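Local atomic coordinates of polyhedrin (Uranotaenia sapphirina cypovirus, PDB entry 4ZQX), a protein that forms the crystalline polyhedra that embed cypovirus particles, and holds ATP in this crystal, consistent with a role in binding the nucleotide. Residues 158-163 with 225-230. Residues are numbered along the deposited sequence; the frame is centred on the assembly and turned at random.
With ATP (adenosine-5'-triphosphate), chain B.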
ATOM      1  N   ARG A 158       3.457 -26.530 -16.145  0.61 32.46           N
ATOM      2  CA  ARG A 158       3.320 -27.385 -14.965  0.61 33.78           C
ATOM      3  C   ARG A 158       3.261 -26.557 -13.678  0.61 33.02           C
ATOM      4  O   ARG A 158       3.872 -26.928 -12.668  0.61 34.72           O
ATOM      5  CB  ARG A 158       4.497 -28.370 -14.876  0.61 38.21           C
ATOM      6  CG  ARG A 158       4.796 -29.088 -16.188  0.61 42.96           C
ATOM      7  CD  ARG A 158       6.023 -30.004 -16.107  0.61 47.65           C
ATOM      8  NE  ARG A 158       7.254 -29.328 -15.688  0.61 50.53           N
ATOM      9  CZ  ARG A 158       7.963 -28.493 -16.445  0.61 52.19           C
ATOM     10  NH1 ARG A 158       7.560 -28.185 -17.670  0.61 52.45           N
ATOM     11  NH2 ARG A 158       9.070 -27.945 -15.963  0.61 52.57           N
ATOM     12  N   CYS A 159       2.545 -25.436 -13.696  1.00 33.23           N
ATOM     13  CA  CYS A 159       2.656 -24.499 -12.585  1.00 31.38           C
ATOM     14  C   CYS A 159       1.429 -23.675 -12.240  1.00 30.04           C
ATOM     15  O   CYS A 159       1.577 -22.584 -11.690  1.00 31.40           O
ATOM     16  CB  CYS A 159       3.841 -23.560 -12.860  1.00 33.18           C
ATOM     17  SG  CYS A 159       3.630 -22.392 -14.236  1.00 36.04           S
ATOM     18  N   GLU A 160       0.224 -24.183 -12.505  1.00 30.45           N
ATOM     19  CA  GLU A 160      -0.981 -23.477 -12.047  1.00 28.27           C
ATOM     20  C   GLU A 160      -1.834 -24.374 -11.145  1.00 29.36           C
ATOM     21  O   GLU A 160      -2.064 -25.554 -11.459  1.00 30.85           O
ATOM     22  CB  GLU A 160      -1.839 -22.960 -13.204  1.00 30.45           C
ATOM     23  CG  GLU A 160      -3.040 -22.144 -12.687  1.00 32.56           C
ATOM     24  CD  GLU A 160      -4.005 -21.688 -13.763  1.00 32.80           C
ATOM     25  OE1 GLU A 160      -3.579 -21.465 -14.902  1.00 32.18           O
ATOM     26  OE2 GLU A 160      -5.207 -21.549 -13.453  1.00 31.00           O
ATOM     27  N   LYS A 161      -2.294 -23.793 -10.039  1.00 29.24           N
ATOM     28  CA  LYS A 161      -3.277 -24.424  -9.171  1.00 30.54           C
ATOM     29  C   LYS A 161      -4.280 -23.386  -8.711  1.00 30.70           C
ATOM     30  O   LYS A 161      -4.008 -22.185  -8.760  1.00 32.98           O
ATOM     31  CB  LYS A 161      -2.612 -25.039  -7.932  1.00 31.34           C
ATOM     32  CG  LYS A 161      -1.512 -26.036  -8.243  1.00 31.37           C
ATOM     33  CD  LYS A 161      -1.032 -26.725  -6.961  1.00 32.99           C
ATOM     34  CE  LYS A 161       0.277 -27.459  -7.158  1.00 34.28           C
ATOM     35  NZ  LYS A 161       0.177 -28.582  -8.131  1.00 35.37           N
ATOM     36  N   ALA A 162      -5.423 -23.856  -8.225  1.00 29.59           N
ATOM     37  CA  ALA A 162      -6.471 -22.971  -7.764  1.00 30.54           C
ATOM     38  C   ALA A 162      -7.075 -23.446  -6.452  1.00 29.69           C
ATOM     39  O   ALA A 162      -6.903 -24.597  -6.049  1.00 30.84           O
ATOM     40  CB  ALA A 162      -7.554 -22.859  -8.817  1.00 31.64           C
ATOM     41  N   TRP A 163      -7.776 -22.537  -5.785  1.00 29.96           N
ATOM     42  CA  TRP A 163      -8.543 -22.873  -4.584  1.00 30.52           C
ATOM     43  C   TRP A 163      -9.890 -22.142  -4.632  1.00 31.65           C
ATOM     44  O   TRP A 163      -9.962 -21.009  -5.104  1.00 32.74           O
ATOM     45  CB  TRP A 163      -7.751 -22.540  -3.308  1.00 32.36           C
ATOM     46  CG  TRP A 163      -8.423 -23.042  -2.057  1.00 31.37           C
ATOM     47  CD1 TRP A 163      -8.531 -24.342  -1.656  1.00 31.97           C
ATOM     48  CD2 TRP A 163      -9.098 -22.260  -1.056  1.00 31.24           C
ATOM     49  NE1 TRP A 163      -9.228 -24.420  -0.472  1.00 33.41           N
ATOM     50  CE2 TRP A 163      -9.577 -23.159  -0.077  1.00 31.06           C
ATOM     51  CE3 TRP A 163      -9.319 -20.886  -0.879  1.00 31.86           C
ATOM     52  CZ2 TRP A 163     -10.293 -22.737   1.041  1.00 31.86           C
ATOM     53  CZ3 TRP A 163     -10.024 -20.462   0.237  1.00 31.63           C
ATOM     54  CH2 TRP A 163     -10.492 -21.387   1.193  1.00 32.31           C
ATOM     55  N   TYR A 225      -4.253 -13.375 -21.369  1.00 30.46           N
ATOM     56  CA  TYR A 225      -2.946 -13.391 -20.686  1.00 31.45           C
ATOM     57  C   TYR A 225      -2.406 -14.773 -20.315  1.00 31.68           C
ATOM     58  O   TYR A 225      -1.247 -14.903 -19.926  1.00 32.11           O
ATOM     59  CB  TYR A 225      -3.011 -12.527 -19.430  1.00 31.27           C
ATOM     60  CG  TYR A 225      -3.164 -11.043 -19.691  1.00 31.90           C
ATOM     61  CD1 TYR A 225      -2.369 -10.388 -20.623  1.00 32.06           C
ATOM     62  CD2 TYR A 225      -4.112 -10.294 -19.001  1.00 34.75           C
ATOM     63  CE1 TYR A 225      -2.506  -9.036 -20.848  1.00 34.34           C
ATOM     64  CE2 TYR A 225      -4.250  -8.925 -19.222  1.00 36.89           C
ATOM     65  CZ  TYR A 225      -3.447  -8.307 -20.148  1.00 36.61           C
ATOM     66  OH  TYR A 225      -3.578  -6.952 -20.364  1.00 39.65           O
ATOM     67  N   GLY A 226      -3.238 -15.800 -20.425  1.00 31.79           N
ATOM     68  CA  GLY A 226      -2.808 -17.161 -20.161  1.00 33.37           C
ATOM     69  C   GLY A 226      -2.924 -17.617 -18.717  1.00 33.01           C
ATOM     70  O   GLY A 226      -2.011 -18.251 -18.211  1.00 36.01           O
ATOM     71  N   MET A 227      -4.033 -17.282 -18.065  1.00 32.63           N
ATOM     72  CA  MET A 227      -4.425 -17.907 -16.804  1.00 32.04           C
ATOM     73  C   MET A 227      -5.643 -18.769 -17.090  1.00 30.97           C
ATOM     74  O   MET A 227      -6.680 -18.265 -17.490  1.00 32.09           O
ATOM     75  CB  MET A 227      -4.791 -16.867 -15.744  1.00 33.55           C
ATOM     76  CG  MET A 227      -5.053 -17.475 -14.350  1.00 33.40           C
ATOM     77  SD  MET A 227      -3.546 -18.072 -13.539  1.00 33.76           S
ATOM     78  CE  MET A 227      -2.956 -16.552 -12.789  1.00 36.04           C
ATOM     79  N   THR A 228      -5.522 -20.072 -16.875  1.00 28.63           N
ATOM     80  CA  THR A 228      -6.633 -20.967 -17.123  1.00 30.30           C
ATOM     81  C   THR A 228      -7.627 -20.865 -15.973  1.00 30.41           C
ATOM     82  O   THR A 228      -7.225 -20.845 -14.827  1.00 32.12           O
ATOM     83  CB  THR A 228      -6.113 -22.417 -17.262  1.00 33.03           C
ATOM     84  OG1 THR A 228      -5.110 -22.456 -18.290  1.00 35.00           O
ATOM     85  CG2 THR A 228      -7.234 -23.360 -17.618  1.00 35.27           C
ATOM     86  N   MET A 229      -8.915 -20.759 -16.277  1.00 29.81           N
ATOM     87  CA  MET A 229      -9.936 -20.696 -15.231  1.00 30.19           C
ATOM     88  C   MET A 229     -10.941 -21.817 -15.427  1.00 32.21           C
ATOM     89  O   MET A 229     -11.093 -22.337 -16.529  1.00 34.56           O
ATOM     90  CB  MET A 229     -10.625 -19.331 -15.250  1.00 31.21           C
ATOM     91  CG  MET A 229      -9.673 -18.226 -14.897  1.00 32.97           C
ATOM     92  SD  MET A 229     -10.472 -16.637 -14.752  1.00 33.58           S
ATOM     93  CE  MET A 229      -9.070 -15.657 -14.291  1.00 36.61           C
ATOM     94  N   LEU A 230     -11.620 -22.173 -14.344  1.00 32.44           N
ATOM     95  CA  LEU A 230     -12.565 -23.273 -14.326  1.00 31.09           C
ATOM     96  C   LEU A 230     -13.942 -22.716 -14.025  1.00 32.65           C
ATOM     97  O   LEU A 230     -14.093 -21.927 -13.085  1.00 35.26           O
ATOM     98  CB  LEU A 230     -12.169 -24.258 -13.229  1.00 35.53           C
ATOM     99  CG  LEU A 230     -12.840 -25.624 -13.263  1.00 36.04           C
ATOM    100  CD1 LEU A 230     -12.348 -26.392 -14.467  1.00 37.75           C
ATOM    101  CD2 LEU A 230     -12.569 -26.409 -11.982  1.00 35.62           C
TER
HETATM  102  PG  ATP B 301       0.603 -28.321 -17.419  1.00 38.72           P
HETATM  103  O1G ATP B 301       0.502 -29.785 -17.075  1.00 40.84           O
HETATM  104  O2G ATP B 301       0.222 -27.357 -16.313  1.00 37.25           O
HETATM  105  O3G ATP B 301       1.894 -27.949 -18.126  1.00 37.74           O
HETATM  106  PB  ATP B 301      -1.180 -29.028 -19.575  1.00 41.59           P
HETATM  107  O1B ATP B 301      -1.764 -28.129 -20.640  1.00 42.89           O
HETATM  108  O2B ATP B 301      -0.143 -30.059 -19.940  1.00 40.19           O
HETATM  109  O3B ATP B 301      -0.615 -28.031 -18.437  1.00 40.89           O
HETATM  110  PA  ATP B 301      -2.693 -31.231 -18.382  1.00 44.29           P
HETATM  111  O1A ATP B 301      -3.584 -31.858 -19.424  1.00 45.87           O
HETATM  112  O2A ATP B 301      -1.385 -31.905 -18.011  1.00 46.23           O
HETATM  113  O3A ATP B 301      -2.451 -29.684 -18.805  1.00 42.84           O
HETATM  114  O5' ATP B 301      -3.579 -31.087 -17.029  1.00 43.73           O
HETATM  115  C5' ATP B 301      -3.037 -30.511 -15.838  1.00 44.52           C
HETATM  116  C4' ATP B 301      -3.999 -30.805 -14.697  1.00 44.37           C
HETATM  117  O4' ATP B 301      -5.236 -30.121 -14.911  1.00 44.34           O
HETATM  118  C3' ATP B 301      -4.343 -32.284 -14.598  1.00 45.11           C
HETATM  119  O3' ATP B 301      -4.250 -32.688 -13.234  1.00 47.78           O
HETATM  120  C2' ATP B 301      -5.782 -32.388 -15.062  1.00 46.58           C
HETATM  121  O2' ATP B 301      -6.545 -33.437 -14.447  1.00 47.72           O
HETATM  122  C1' ATP B 301      -6.333 -31.015 -14.711  1.00 45.65           C
HETATM  123  N9  ATP B 301      -7.500 -30.713 -15.571  1.00 44.45           N
HETATM  124  C8  ATP B 301      -7.514 -30.656 -16.924  1.00 44.53           C
HETATM  125  N7  ATP B 301      -8.760 -30.365 -17.382  1.00 43.97           N
HETATM  126  C5  ATP B 301      -9.550 -30.239 -16.302  1.00 43.51           C
HETATM  127  C6  ATP B 301     -10.971 -29.944 -16.078  1.00 44.51           C
HETATM  128  N6  ATP B 301     -11.737 -29.731 -17.165  1.00 44.95           N
HETATM  129  N1  ATP B 301     -11.437 -29.902 -14.805  1.00 45.60           N
HETATM  130  C2  ATP B 301     -10.614 -30.123 -13.756  1.00 46.47           C
HETATM  131  N3  ATP B 301      -9.304 -30.401 -13.894  1.00 44.76           N
HETATM  132  C4  ATP B 301      -8.725 -30.470 -15.114  1.00 44.03           C
HETATM  133  O   HOH W   1      -1.772 -20.974 -17.092  1.00 35.44           O
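Beside the ATP pocket, the buried carboxyl group of Glu160, on strand 160-166, reaches across to the backbone of Thr228, in the loop that follows helix 214-225. Its CG points away from the backbone N (chi1 -176°) and the rest of the chain is stretched out, which carries the carboxyl group over to the loop; the CA atoms of Glu160 and Thr228 lie 8.0 Å apart, too far for backbone pairing, and the long acidic side chain bridges the distance. Its OE1 accepts the Thr228 N-H through the syn lone pair, with Thr228 N 3.1 Å from Glu160 OE1 and a moderately bent N-H...O angle of 147°. A water also donates to Glu160 OE1 and to Gly226 O, so that the same oxygen is linked through the water to the carbonyl two residues earlier. The other oxygen, Glu160 OE2, lies just 2.5 Å from Thr228 O, a separation at which the acid probably holds a proton, which would lower the cost of burying it. Met227, bent at chi2, brings its thioether alongside this group, SD 3.7 Å from Glu160 CD, a flexible nonpolar cover for the buried acid. Gly226, the first residue to leave the helical conformation, has positive phi (88°), a backbone shape that glycine adopts readily because it has no CB to meet the carbonyl O of Tyr225.

Both segments also touch the nucleotide: Arg158 N donates to ATP O3G at 2.9 Å, while Leu230 CD1 packs 3.6 Å from ATP N1 of the adenine. The Thr228 hydroxyl is hydrogen-bonded to Pro153 O, which ties the loop to a residue of the ATP pocket. In the antiparallel sheet, strand 160-166 runs between strands 150-152 and 101-107; Glu160 packs on their Leu152 and Tyr105, while Met227 rests on Val30 of strand 27-34 and on Tyr133 of a second subunit.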